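Local coordinates for protein 2-dehydro-3-deoxy-D-arabinonate dehydratase (PDB 2Q1A) that removes water from 2-dehydro-3-deoxy-D-arabinonate to give 2,5-dioxopentanoate in a metal-dependent step of the pentose oxidation pathway from D-arabinonate to 2-oxoglutarate, at residues Glu75-Gly80 / Asn244-Gly249; Ser82-Arg87 / Lys228-Ile233; Tyr159-Asp164 / Phe190-Val195. All coordinates share one frame; numbering follows the deposited sequence.

Contact 1: Glu75-Gly80 / Asn244-Gly249; sequences EVWGSG and NPIPDG. With 2KT (2-ketobutyric acid), chain C.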
ATOM      1  N   GLU A  75       6.440   0.343 -20.866  1.00 31.12           N
ATOM      2  CA  GLU A  75       6.881  -0.369 -22.062  1.00 31.60           C
ATOM      3  C   GLU A  75       7.701   0.572 -22.954  1.00 31.71           C
ATOM      4  O   GLU A  75       7.474   1.787 -22.959  1.00 31.52           O
ATOM      5  CB  GLU A  75       5.677  -0.908 -22.848  1.00 31.43           C
ATOM      6  CG  GLU A  75       4.669  -1.711 -22.025  1.00 31.46           C
ATOM      7  CD  GLU A  75       3.588  -2.382 -22.867  1.00 31.92           C
ATOM      8  OE1 GLU A  75       3.428  -2.042 -24.062  1.00 31.59           O
ATOM      9  OE2 GLU A  75       2.890  -3.261 -22.322  1.00 32.77           O
ATOM     10  N   VAL A  76       8.656   0.007 -23.693  1.00 32.00           N
ATOM     11  CA  VAL A  76       9.382   0.743 -24.730  1.00 32.33           C
ATOM     12  C   VAL A  76       9.298  -0.028 -26.047  1.00 32.90           C
ATOM     13  O   VAL A  76       9.586  -1.226 -26.092  1.00 32.30           O
ATOM     14  CB  VAL A  76      10.881   0.998 -24.362  1.00 32.19           C
ATOM     15  CG1 VAL A  76      11.530   1.912 -25.382  1.00 31.46           C
ATOM     16  CG2 VAL A  76      11.013   1.605 -22.982  1.00 31.87           C
ATOM     17  N   TRP A  77       8.896   0.662 -27.109  1.00 33.99           N
ATOM     18  CA  TRP A  77       8.835   0.055 -28.437  1.00 35.49           C
ATOM     19  C   TRP A  77       9.686   0.826 -29.435  1.00 36.93           C
ATOM     20  O   TRP A  77       9.861   2.047 -29.321  1.00 36.68           O
ATOM     21  CB  TRP A  77       7.400  -0.010 -28.964  1.00 35.07           C
ATOM     22  CG  TRP A  77       6.455  -0.881 -28.189  1.00 34.84           C
ATOM     23  CD1 TRP A  77       5.929  -0.626 -26.959  1.00 34.83           C
ATOM     24  CD2 TRP A  77       5.877  -2.121 -28.621  1.00 35.21           C
ATOM     25  NE1 TRP A  77       5.073  -1.633 -26.586  1.00 35.21           N
ATOM     26  CE2 TRP A  77       5.017  -2.562 -27.590  1.00 35.09           C
ATOM     27  CE3 TRP A  77       5.998  -2.902 -29.780  1.00 34.87           C
ATOM     28  CZ2 TRP A  77       4.293  -3.755 -27.673  1.00 34.15           C
ATOM     29  CZ3 TRP A  77       5.276  -4.090 -29.862  1.00 35.05           C
ATOM     30  CH2 TRP A  77       4.432  -4.500 -28.815  1.00 34.65           C
ATOM     31  N   GLY A  78      10.197   0.097 -30.422  1.00 38.73           N
ATOM     32  CA  GLY A  78      11.004   0.681 -31.479  1.00 41.03           C
ATOM     33  C   GLY A  78      10.364   0.619 -32.852  1.00 42.69           C
ATOM     34  O   GLY A  78       9.505  -0.226 -33.126  1.00 43.20           O
ATOM     35  N   SER A  79      10.786   1.534 -33.713  1.00 44.21           N
ATOM     36  CA  SER A  79      10.388   1.533 -35.104  1.00 45.83           C
ATOM     37  C   SER A  79      11.647   1.353 -35.936  1.00 46.90           C
ATOM     38  O   SER A  79      12.720   1.807 -35.546  1.00 47.20           O
ATOM     39  CB  SER A  79       9.712   2.847 -35.448  1.00 45.74           C
ATOM     40  OG  SER A  79       8.749   2.656 -36.464  1.00 47.04           O
ATOM     41  N   GLY A  80      11.523   0.684 -37.075  1.00 48.31           N
ATOM     42  CA  GLY A  80      12.692   0.374 -37.892  1.00 50.11           C
ATOM     43  C   GLY A  80      12.639   0.913 -39.306  1.00 51.29           C
ATOM     44  O   GLY A  80      11.567   1.000 -39.904  1.00 51.29           O
ATOM     45  N   ASN A 244      -3.669  -3.212 -29.840  1.00 37.50           N
ATOM     46  CA  ASN A 244      -2.540  -3.347 -28.935  1.00 37.41           C
ATOM     47  C   ASN A 244      -2.520  -2.219 -27.915  1.00 37.56           C
ATOM     48  O   ASN A 244      -1.991  -1.138 -28.181  1.00 37.55           O
ATOM     49  CB  ASN A 244      -1.233  -3.401 -29.728  1.00 37.11           C
ATOM     50  CG  ASN A 244      -0.063  -3.868 -28.900  1.00 36.61           C
ATOM     51  OD1 ASN A 244      -0.213  -4.687 -27.993  1.00 36.25           O
ATOM     52  ND2 ASN A 244       1.121  -3.358 -29.216  1.00 34.78           N
ATOM     53  N   PRO A 245      -3.118  -2.467 -26.740  1.00 37.61           N
ATOM     54  CA  PRO A 245      -3.163  -1.457 -25.693  1.00 37.32           C
ATOM     55  C   PRO A 245      -1.768  -1.191 -25.146  1.00 36.53           C
ATOM     56  O   PRO A 245      -1.019  -2.130 -24.880  1.00 36.17           O
ATOM     57  CB  PRO A 245      -4.044  -2.103 -24.611  1.00 37.55           C
ATOM     58  CG  PRO A 245      -3.885  -3.582 -24.830  1.00 38.34           C
ATOM     59  CD  PRO A 245      -3.773  -3.724 -26.330  1.00 37.87           C
ATOM     60  N   ILE A 246      -1.440   0.089 -25.006  1.00 35.92           N
ATOM     61  CA  ILE A 246      -0.190   0.531 -24.395  1.00 35.28           C
ATOM     62  C   ILE A 246      -0.529   1.392 -23.182  1.00 35.09           C
ATOM     63  O   ILE A 246      -1.430   2.229 -23.249  1.00 35.18           O
ATOM     64  CB  ILE A 246       0.718   1.312 -25.394  1.00 35.42           C
ATOM     65  CG1 ILE A 246      -0.035   2.497 -26.024  1.00 35.00           C
ATOM     66  CG2 ILE A 246       1.265   0.364 -26.474  1.00 34.31           C
ATOM     67  CD1 ILE A 246       0.855   3.561 -26.622  1.00 35.13           C
ATOM     68  N   PRO A 247       0.159   1.164 -22.051  1.00 34.84           N
ATOM     69  CA  PRO A 247      -0.122   1.982 -20.866  1.00 34.52           C
ATOM     70  C   PRO A 247       0.364   3.433 -20.988  1.00 34.33           C
ATOM     71  O   PRO A 247       1.212   3.733 -21.829  1.00 33.99           O
ATOM     72  CB  PRO A 247       0.607   1.241 -19.739  1.00 34.49           C
ATOM     73  CG  PRO A 247       1.625   0.387 -20.412  1.00 34.57           C
ATOM     74  CD  PRO A 247       1.186   0.133 -21.807  1.00 34.77           C
ATOM     75  N   ASP A 248      -0.189   4.323 -20.163  1.00 34.45           N
ATOM     76  CA  ASP A 248       0.279   5.711 -20.091  1.00 34.53           C
ATOM     77  C   ASP A 248       1.768   5.755 -19.778  1.00 34.38           C
ATOM     78  O   ASP A 248       2.232   5.096 -18.837  1.00 34.22           O
ATOM     79  CB  ASP A 248      -0.466   6.500 -19.008  1.00 34.49           C
ATOM     80  CG  ASP A 248      -1.950   6.622 -19.281  1.00 35.14           C
ATOM     81  OD1 ASP A 248      -2.350   6.860 -20.445  1.00 35.30           O
ATOM     82  OD2 ASP A 248      -2.722   6.490 -18.308  1.00 35.87           O
ATOM     83  N   GLY A 249       2.505   6.531 -20.570  1.00 34.06           N
ATOM     84  CA  GLY A 249       3.925   6.740 -20.330  1.00 33.90           C
ATOM     85  C   GLY A 249       4.816   5.831 -21.150  1.00 33.96           C
ATOM     86  O   GLY A 249       6.036   5.845 -20.975  1.00 33.89           O
TER
HETATM   87  C4  2KT C 295      16.030  -2.150 -36.689  1.00 32.91           C
HETATM   88  C3  2KT C 295      15.932  -0.989 -37.241  1.00 33.61           C
HETATM   89  C2  2KT C 295      16.143  -0.016 -36.448  1.00 33.46           C
HETATM   90  O3  2KT C 295      16.307  -0.196 -35.239  1.00 33.80           O
HETATM   91  C   2KT C 295      16.190   1.236 -36.923  1.00 33.19           C
HETATM   92  OXT 2KT C 295      16.026   1.457 -38.144  1.00 33.38           O
HETATM   93  O   2KT C 295      16.403   2.182 -36.125  1.00 33.19           O
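Glu-75, just ahead of strand 76-80, lays its side chain across the ring of Pro-247, joining this part of the FAH-family fold to the loop that leaves helix 233-241 and feeds strand 250-253, the parallel partner of 76-80. No hydrogen bond links the two segments; they meet by van der Waals contact. With CG anti to the carbonyl carbon (chi1 -51°) and the chain extended beyond it, the acid crosses the proline at about a right angle, its CD 3.6 Å from Pro-247 CD. Methyl CG2 of Ile-246 reaches OE1 of Glu-75 at 4.0 Å. The same oxygen takes an almost straight hydrogen bond from the indole two residues on: Trp-77 NE1 to Glu-75 OE1 is 3.0 Å with 171° at the hydrogen. The acceptor lies in the ring plane, and is itself met on its anti side by a donor tilted out of the carboxylate plane. OE2 forms a salt bridge with Arg-123 of the second subunit, which also donates through NE to Asn-244 OD1, so this carboxylate ties an indole to the subunit interface. An alanine here would probably leave the indole N-H without its acceptor and that arginine without its carboxylate mate, and open a gap beside Pro-247. Farther along the segment, Gly-80 lies against 2-ketobutyrate, CA 3.5 Å from ligand atom OXT; a side chain there would crowd the ligand. Asn-244 and Trp-77 approach from opposite directions, planes 77° apart; Asn-244 ND2 is hydrogen-bonded to Leu-240 O of helix 233-241 and merely touches the ring, 3.5 Å from Trp-77 CH2.

Contact 2: Ser82-Arg87 / Lys228-Ile233; sequences SYEMAR and KMRRKI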
ATOM      1  N   SER A  82      13.255   3.974 -40.953  1.00 57.09           N
ATOM      2  CA  SER A  82      12.411   5.150 -41.177  1.00 58.83           C
ATOM      3  C   SER A  82      13.137   6.303 -41.886  1.00 60.36           C
ATOM      4  O   SER A  82      12.589   7.400 -42.031  1.00 60.28           O
ATOM      5  CB  SER A  82      11.801   5.620 -39.851  1.00 58.75           C
ATOM      6  OG  SER A  82      12.802   5.892 -38.886  1.00 58.19           O
ATOM      7  N   TYR A  83      14.364   6.043 -42.331  1.00 62.48           N
ATOM      8  CA  TYR A  83      15.155   7.026 -43.075  1.00 64.74           C
ATOM      9  C   TYR A  83      15.572   6.475 -44.437  1.00 66.61           C
ATOM     10  O   TYR A  83      15.669   5.257 -44.612  1.00 66.77           O
ATOM     11  CB  TYR A  83      16.395   7.436 -42.277  1.00 64.39           C
ATOM     12  CG  TYR A  83      16.117   8.346 -41.102  1.00 64.26           C
ATOM     13  CD1 TYR A  83      15.761   7.823 -39.859  1.00 63.97           C
ATOM     14  CD2 TYR A  83      16.223   9.734 -41.229  1.00 64.08           C
ATOM     15  CE1 TYR A  83      15.512   8.654 -38.774  1.00 63.94           C
ATOM     16  CE2 TYR A  83      15.982  10.577 -40.146  1.00 63.72           C
ATOM     17  CZ  TYR A  83      15.625  10.030 -38.923  1.00 63.97           C
ATOM     18  OH  TYR A  83      15.380  10.852 -37.845  1.00 63.98           O
ATOM     19  N   GLU A  84      15.828   7.373 -45.390  1.00 69.04           N
ATOM     20  CA  GLU A  84      16.181   6.986 -46.763  1.00 71.58           C
ATOM     21  C   GLU A  84      17.362   6.020 -46.836  1.00 73.01           C
ATOM     22  O   GLU A  84      17.290   5.001 -47.527  1.00 73.32           O
ATOM     23  CB  GLU A  84      16.454   8.217 -47.640  1.00 71.50           C
ATOM     24  CG  GLU A  84      15.223   9.088 -47.882  1.00 72.21           C
ATOM     25  CD  GLU A  84      15.323   9.969 -49.124  1.00 72.36           C
ATOM     26  OE1 GLU A  84      16.451  10.235 -49.601  1.00 73.46           O
ATOM     27  OE2 GLU A  84      14.257  10.402 -49.621  1.00 73.31           O
ATOM     28  N   MET A  85      18.435   6.340 -46.110  1.00 74.95           N
ATOM     29  CA  MET A  85      19.667   5.544 -46.146  1.00 76.86           C
ATOM     30  C   MET A  85      19.527   4.185 -45.461  1.00 77.91           C
ATOM     31  O   MET A  85      20.315   3.268 -45.720  1.00 78.11           O
ATOM     32  CB  MET A  85      20.857   6.329 -45.560  1.00 76.99           C
ATOM     33  CG  MET A  85      20.808   6.616 -44.048  1.00 78.05           C
ATOM     34  SD  MET A  85      21.013   5.181 -42.949  1.00 80.34           S
ATOM     35  CE  MET A  85      22.585   4.489 -43.484  1.00 80.02           C
ATOM     36  N   ALA A  86      18.523   4.071 -44.591  1.00 79.31           N
ATOM     37  CA  ALA A  86      18.301   2.868 -43.780  1.00 80.53           C
ATOM     38  C   ALA A  86      18.000   1.593 -44.590  1.00 81.40           C
ATOM     39  O   ALA A  86      18.068   0.488 -44.045  1.00 81.54           O
ATOM     40  CB  ALA A  86      17.221   3.124 -42.723  1.00 80.39           C
ATOM     41  N   ARG A  87      17.679   1.745 -45.879  1.00 82.52           N
ATOM     42  CA  ARG A  87      17.573   0.599 -46.796  1.00 83.70           C
ATOM     43  C   ARG A  87      18.881  -0.191 -46.788  1.00 84.46           C
ATOM     44  O   ARG A  87      18.882  -1.424 -46.860  1.00 84.59           O
ATOM     45  CB  ARG A  87      17.299   1.049 -48.234  1.00 83.68           C
ATOM     46  CG  ARG A  87      16.034   1.857 -48.456  1.00 84.11           C
ATOM     47  CD  ARG A  87      15.492   1.660 -49.875  1.00 84.75           C
ATOM     48  NE  ARG A  87      16.496   1.893 -50.914  1.00 85.42           N
ATOM     49  CZ  ARG A  87      16.710   3.060 -51.520  1.00 85.64           C
ATOM     50  NH1 ARG A  87      17.650   3.153 -52.454  1.00 85.73           N
ATOM     51  NH2 ARG A  87      15.993   4.131 -51.204  1.00 85.65           N
ATOM     52  N   LYS A 228      14.965  14.402 -42.818  1.00 54.08           N
ATOM     53  CA  LYS A 228      15.288  13.281 -43.696  1.00 54.81           C
ATOM     54  C   LYS A 228      14.478  12.021 -43.368  1.00 54.76           C
ATOM     55  O   LYS A 228      14.599  11.004 -44.058  1.00 54.88           O
ATOM     56  CB  LYS A 228      16.794  12.988 -43.662  1.00 54.71           C
ATOM     57  CG  LYS A 228      17.654  14.118 -44.230  1.00 55.52           C
ATOM     58  CD  LYS A 228      19.140  13.778 -44.160  1.00 55.84           C
ATOM     59  CE  LYS A 228      19.997  15.032 -43.963  1.00 57.38           C
ATOM     60  NZ  LYS A 228      21.404  14.698 -43.560  1.00 57.51           N
ATOM     61  N   MET A 229      13.649  12.101 -42.326  1.00 54.84           N
ATOM     62  CA  MET A 229      12.772  10.998 -41.927  1.00 54.78           C
ATOM     63  C   MET A 229      11.633  10.852 -42.935  1.00 54.89           C
ATOM     64  O   MET A 229      10.871  11.796 -43.150  1.00 54.79           O
ATOM     65  CB  MET A 229      12.212  11.245 -40.517  1.00 54.76           C
ATOM     66  CG  MET A 229      11.815   9.981 -39.752  1.00 54.52           C
ATOM     67  SD  MET A 229      10.842  10.291 -38.255  1.00 54.42           S
ATOM     68  CE  MET A 229      12.045  11.064 -37.180  1.00 53.27           C
ATOM     69  N   ARG A 230      11.529   9.677 -43.555  1.00 55.11           N
ATOM     70  CA  ARG A 230      10.528   9.439 -44.610  1.00 55.43           C
ATOM     71  C   ARG A 230       9.233   8.781 -44.121  1.00 55.14           C
ATOM     72  O   ARG A 230       8.204   8.853 -44.792  1.00 55.18           O
ATOM     73  CB  ARG A 230      11.126   8.625 -45.765  1.00 55.73           C
ATOM     74  CG  ARG A 230      12.268   9.308 -46.527  1.00 57.25           C
ATOM     75  CD  ARG A 230      11.817  10.484 -47.399  1.00 59.93           C
ATOM     76  NE  ARG A 230      11.843  11.751 -46.667  1.00 62.37           N
ATOM     77  CZ  ARG A 230      11.590  12.948 -47.196  1.00 63.88           C
ATOM     78  NH1 ARG A 230      11.286  13.077 -48.488  1.00 64.37           N
ATOM     79  NH2 ARG A 230      11.644  14.030 -46.426  1.00 64.32           N
ATOM     80  N   ARG A 231       9.293   8.133 -42.963  1.00 54.84           N
ATOM     81  CA  ARG A 231       8.115   7.534 -42.346  1.00 54.48           C
ATOM     82  C   ARG A 231       7.712   8.388 -41.145  1.00 54.40           C
ATOM     83  O   ARG A 231       8.424   8.426 -40.137  1.00 54.57           O
ATOM     84  CB  ARG A 231       8.428   6.097 -41.915  1.00 54.33           C
ATOM     85  CG  ARG A 231       7.250   5.328 -41.337  1.00 53.80           C
ATOM     86  CD  ARG A 231       6.398   4.691 -42.420  1.00 52.24           C
ATOM     87  NE  ARG A 231       7.075   3.563 -43.050  1.00 50.78           N
ATOM     88  CZ  ARG A 231       6.460   2.599 -43.725  1.00 49.59           C
ATOM     89  NH1 ARG A 231       7.169   1.617 -44.263  1.00 48.23           N
ATOM     90  NH2 ARG A 231       5.135   2.614 -43.855  1.00 49.45           N
ATOM     91  N   LYS A 232       6.583   9.084 -41.255  1.00 54.16           N
ATOM     92  CA  LYS A 232       6.160  10.001 -40.192  1.00 54.13           C
ATOM     93  C   LYS A 232       5.800   9.290 -38.884  1.00 53.67           C
ATOM     94  O   LYS A 232       5.426   8.112 -38.887  1.00 53.73           O
ATOM     95  CB  LYS A 232       5.057  10.966 -40.660  1.00 54.37           C
ATOM     96  CG  LYS A 232       3.931  10.355 -41.493  1.00 55.80           C
ATOM     97  CD  LYS A 232       3.375  11.372 -42.506  1.00 57.80           C
ATOM     98  CE  LYS A 232       2.748  12.593 -41.819  1.00 58.76           C
ATOM     99  NZ  LYS A 232       2.540  13.725 -42.768  1.00 59.58           N
ATOM    100  N   ILE A 233       5.931  10.016 -37.777  1.00 53.10           N
ATOM    101  CA  ILE A 233       5.770   9.461 -36.427  1.00 52.48           C
ATOM    102  C   ILE A 233       4.334   8.985 -36.147  1.00 52.20           C
ATOM    103  O   ILE A 233       4.126   7.909 -35.579  1.00 52.00           O
ATOM    104  CB  ILE A 233       6.277  10.471 -35.347  1.00 52.34           C
ATOM    105  CG1 ILE A 233       7.788  10.684 -35.506  1.00 51.95           C
ATOM    106  CG2 ILE A 233       5.934   9.999 -33.935  1.00 51.92           C
ATOM    107  CD1 ILE A 233       8.322  11.964 -34.890  1.00 51.64           C
TER
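Ser-82 and Tyr-83 run beside Met-229 to Arg-231 with no regular strand on either side, yet the backbones come as close as neighbours in a sheet: the CA atoms of Tyr-83 and Met-229 are 4.8 Å apart, those of Ser-82 and Arg-231 5.1 Å. A single hydrogen bond fastens them, from Arg-230 N to Ser-82 O at 2.9 Å. Ala-86 N bonds to Tyr-83 O as a 3-10 turn begins.

The apolar part centres on Tyr-83 and Met-229. Met-229 CA sits over one face of the Tyr-83 ring in a CH-pi contact, 4.1 Å from the centroid, and CG lies above that face nearer the rim. Because CG stands anti to the backbone N (chi1 -155°), the thioether runs on toward the hydroxyl end of the ring and its methyl CE ends 3.4 Å from Tyr-83 OH. The sulfur SD is 5.4 Å from the ring centroid, an oblique Met-aromatic contact. Glu-84 and Arg-230 meet chiefly through aliphatic carbons, CG to CG at 3.3 Å. The charged planes stand 89° apart; Glu-84 OE2, 4.0 Å from Arg-230 NE, lies well out of the guanidinium plane, so no N-H points at it and any attraction is probably of charge alone. Arg-231 packs its CB on that of Ser-82, then turns away to pair with Glu-235.

Substrate-binding Ile-81 directly precedes this meeting, and Ser-82 OG is tied to Thr-254 O. On the flank of the contact, Tyr-108 of helix 103-109 touches Glu-84 and Arg-230, while Lys-232, the N-cap residue, leads into helix 233-241.

Contact 3: Tyr159-Asp164 / Phe190-Val195; sequences YTIMDD and FGPVIV. With MG (magnesium ion), chain B.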
ATOM      1  N   TYR A 159       8.899  14.596 -25.880  1.00 34.46           N
ATOM      2  CA  TYR A 159      10.012  14.082 -26.683  1.00 34.34           C
ATOM      3  C   TYR A 159      11.241  13.885 -25.816  1.00 34.02           C
ATOM      4  O   TYR A 159      11.405  14.565 -24.802  1.00 34.12           O
ATOM      5  CB  TYR A 159      10.374  15.055 -27.808  1.00 34.52           C
ATOM      6  CG  TYR A 159       9.271  15.337 -28.805  1.00 35.09           C
ATOM      7  CD1 TYR A 159       9.103  14.533 -29.932  1.00 35.04           C
ATOM      8  CD2 TYR A 159       8.415  16.429 -28.637  1.00 35.43           C
ATOM      9  CE1 TYR A 159       8.102  14.800 -30.859  1.00 35.31           C
ATOM     10  CE2 TYR A 159       7.408  16.705 -29.561  1.00 35.24           C
ATOM     11  CZ  TYR A 159       7.257  15.881 -30.665  1.00 35.37           C
ATOM     12  OH  TYR A 159       6.265  16.140 -31.583  1.00 36.02           O
ATOM     13  N   THR A 160      12.112  12.972 -26.236  1.00 33.57           N
ATOM     14  CA  THR A 160      13.355  12.691 -25.530  1.00 33.06           C
ATOM     15  C   THR A 160      14.378  12.023 -26.472  1.00 33.01           C
ATOM     16  O   THR A 160      14.042  11.648 -27.603  1.00 32.84           O
ATOM     17  CB  THR A 160      13.096  11.831 -24.255  1.00 33.01           C
ATOM     18  OG1 THR A 160      14.249  11.854 -23.403  1.00 33.18           O
ATOM     19  CG2 THR A 160      12.747  10.391 -24.613  1.00 32.44           C
ATOM     20  N   ILE A 161      15.620  11.896 -26.005  1.00 32.46           N
ATOM     21  CA  ILE A 161      16.674  11.213 -26.746  1.00 32.41           C
ATOM     22  C   ILE A 161      16.712   9.753 -26.312  1.00 32.40           C
ATOM     23  O   ILE A 161      16.757   9.469 -25.111  1.00 32.25           O
ATOM     24  CB  ILE A 161      18.066  11.835 -26.434  1.00 32.61           C
ATOM     25  CG1 ILE A 161      18.122  13.303 -26.867  1.00 32.36           C
ATOM     26  CG2 ILE A 161      19.195  10.998 -27.050  1.00 32.02           C
ATOM     27  CD1 ILE A 161      19.068  14.135 -26.041  1.00 32.58           C
ATOM     28  N   MET A 162      16.713   8.833 -27.274  1.00 32.17           N
ATOM     29  CA  MET A 162      16.914   7.422 -26.950  1.00 32.38           C
ATOM     30  C   MET A 162      18.085   6.812 -27.707  1.00 32.37           C
ATOM     31  O   MET A 162      18.364   7.163 -28.857  1.00 32.12           O
ATOM     32  CB  MET A 162      15.641   6.583 -27.181  1.00 32.36           C
ATOM     33  CG  MET A 162      15.735   5.141 -26.650  1.00 31.85           C
ATOM     34  SD  MET A 162      14.159   4.281 -26.421  1.00 33.04           S
ATOM     35  CE  MET A 162      13.634   4.923 -24.836  1.00 31.87           C
ATOM     36  N   ASP A 163      18.744   5.881 -27.033  1.00 32.43           N
ATOM     37  CA  ASP A 163      19.771   5.060 -27.618  1.00 32.82           C
ATOM     38  C   ASP A 163      19.250   3.619 -27.761  1.00 32.99           C
ATOM     39  O   ASP A 163      19.189   2.869 -26.785  1.00 33.04           O
ATOM     40  CB  ASP A 163      21.012   5.120 -26.728  1.00 32.87           C
ATOM     41  CG  ASP A 163      22.213   4.433 -27.337  1.00 33.44           C
ATOM     42  OD1 ASP A 163      22.059   3.719 -28.351  1.00 33.37           O
ATOM     43  OD2 ASP A 163      23.323   4.604 -26.785  1.00 34.56           O
ATOM     44  N   ASP A 164      18.877   3.243 -28.981  1.00 33.03           N
ATOM     45  CA  ASP A 164      18.484   1.869 -29.280  1.00 33.31           C
ATOM     46  C   ASP A 164      19.735   0.989 -29.462  1.00 33.73           C
ATOM     47  O   ASP A 164      20.158   0.681 -30.580  1.00 33.67           O
ATOM     48  CB  ASP A 164      17.533   1.836 -30.500  1.00 33.05           C
ATOM     49  CG  ASP A 164      17.220   0.419 -30.991  1.00 32.41           C
ATOM     50  OD1 ASP A 164      17.301  -0.552 -30.215  1.00 31.08           O
ATOM     51  OD2 ASP A 164      16.884   0.279 -32.185  1.00 32.69           O
ATOM     52  N   PHE A 190      17.792   6.640 -22.195  1.00 27.88           N
ATOM     53  CA  PHE A 190      17.060   7.832 -22.624  1.00 27.81           C
ATOM     54  C   PHE A 190      17.135   8.979 -21.616  1.00 28.10           C
ATOM     55  O   PHE A 190      17.386   8.762 -20.437  1.00 27.74           O
ATOM     56  CB  PHE A 190      15.589   7.501 -22.968  1.00 27.34           C
ATOM     57  CG  PHE A 190      14.747   7.139 -21.780  1.00 26.47           C
ATOM     58  CD1 PHE A 190      13.941   8.099 -21.163  1.00 25.88           C
ATOM     59  CD2 PHE A 190      14.753   5.838 -21.276  1.00 25.99           C
ATOM     60  CE1 PHE A 190      13.151   7.772 -20.048  1.00 26.33           C
ATOM     61  CE2 PHE A 190      13.968   5.488 -20.168  1.00 25.94           C
ATOM     62  CZ  PHE A 190      13.164   6.463 -19.548  1.00 26.54           C
ATOM     63  N   GLY A 191      16.892  10.194 -22.103  1.00 28.84           N
ATOM     64  CA  GLY A 191      16.976  11.406 -21.292  1.00 30.04           C
ATOM     65  C   GLY A 191      17.768  12.500 -22.000  1.00 30.84           C
ATOM     66  O   GLY A 191      17.821  12.526 -23.237  1.00 31.01           O
ATOM     67  N   PRO A 192      18.389  13.417 -21.232  1.00 31.26           N
ATOM     68  CA  PRO A 192      18.353  13.494 -19.769  1.00 31.49           C
ATOM     69  C   PRO A 192      17.042  14.087 -19.267  1.00 31.94           C
ATOM     70  O   PRO A 192      16.727  13.994 -18.078  1.00 31.92           O
ATOM     71  CB  PRO A 192      19.523  14.428 -19.443  1.00 31.56           C
ATOM     72  CG  PRO A 192      19.655  15.310 -20.654  1.00 31.14           C
ATOM     73  CD  PRO A 192      19.223  14.486 -21.828  1.00 31.29           C
ATOM     74  N   VAL A 193      16.293  14.700 -20.176  1.00 32.54           N
ATOM     75  CA  VAL A 193      14.973  15.231 -19.864  1.00 33.31           C
ATOM     76  C   VAL A 193      13.901  14.681 -20.802  1.00 33.81           C
ATOM     77  O   VAL A 193      14.201  14.060 -21.831  1.00 33.69           O
ATOM     78  CB  VAL A 193      14.935  16.788 -19.916  1.00 33.29           C
ATOM     79  CG1 VAL A 193      15.739  17.400 -18.769  1.00 33.65           C
ATOM     80  CG2 VAL A 193      15.415  17.308 -21.269  1.00 33.29           C
ATOM     81  N   ILE A 194      12.647  14.898 -20.425  1.00 34.61           N
ATOM     82  CA  ILE A 194      11.537  14.792 -21.358  1.00 35.35           C
ATOM     83  C   ILE A 194      11.043  16.213 -21.562  1.00 35.97           C
ATOM     84  O   ILE A 194      10.788  16.928 -20.592  1.00 35.85           O
ATOM     85  CB  ILE A 194      10.417  13.874 -20.826  1.00 35.45           C
ATOM     86  CG1 ILE A 194      10.868  12.410 -20.915  1.00 35.65           C
ATOM     87  CG2 ILE A 194       9.103  14.086 -21.611  1.00 35.03           C
ATOM     88  CD1 ILE A 194      10.191  11.490 -19.929  1.00 35.97           C
ATOM     89  N   VAL A 195      10.951  16.640 -22.816  1.00 36.91           N
ATOM     90  CA  VAL A 195      10.441  17.976 -23.101  1.00 38.20           C
ATOM     91  C   VAL A 195       8.978  17.885 -23.518  1.00 39.22           C
ATOM     92  O   VAL A 195       8.596  16.978 -24.265  1.00 39.27           O
ATOM     93  CB  VAL A 195      11.299  18.748 -24.153  1.00 38.14           C
ATOM     94  CG1 VAL A 195      12.760  18.842 -23.703  1.00 37.99           C
ATOM     95  CG2 VAL A 195      11.196  18.116 -25.539  1.00 38.18           C
TER
HETATM   96 MG    MG B 294      16.746   1.461 -33.852  1.00 26.37          MG
HETATM   97  O   HOH W   1      14.620   2.013 -33.676  1.00 34.10           O
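The Phe-190 ring is approached at a slant by Met-162 CE and Thr-160 CG2, while the Tyr-159 ring leads away from the partner strand and has Val-195 O obliquely beside it. Met-162 bends at its last torsion, which brings CE to 3.7 Å from Phe-190 CB. The two rings leave opposite faces of an antiparallel strand pair broken by a corner at Pro-192, whose preceding peptide is cis. Tyr-159 and Val-195 exchange two backbone bonds, N to O at 2.9 Å each way, and Gly-191 N reaches Ile-161 O before the corner; the backbone angles of Gly-191 suit glycine alone. Facing the corner, Thr-160 puts OG1 anti to its own N (chi1 -165°) and donates to Val-193 O at 2.7 Å, tilted 24° from the carbonyl plane; a hydroxyl, not a backbone N-H, meets that carbonyl. Farther along, Asp-164 OD2 binds magnesium at 2.0 Å together with Glu-143, Glu-145 and a water 2.2 Å from the metal; Lys-182 NZ donates to OD2, and Lys-118 holds OD1 in a salt bridge. Strand 156-167 runs between strands 140-150 and 188-196, with Met-162 and Phe-190 packed on strand 250-253 and Ile-161 turned to strand 271-276.

Read from the N terminus, the chain opens contact 1 at 75-80 and, after a single residue, contact 2 at 82-87; contact 3 opens later, at 159-164. Contact 3 closes first, when 190-195 returns to 159-164 after 25 intervening residues. Contact 2 closes next at 228-233, and contact 1 last at 244-249, on the other side of helix 233-241. The three loops therefore nest, and none crosses another. The outer two bring the loops flanking that helix to strand 76-80 and its continuation, while contact 3 binds strands within the body of the fold. Contacts 1 and 3 touch where Val-76 CG1 packs 3.7 Å from Met-162 SD.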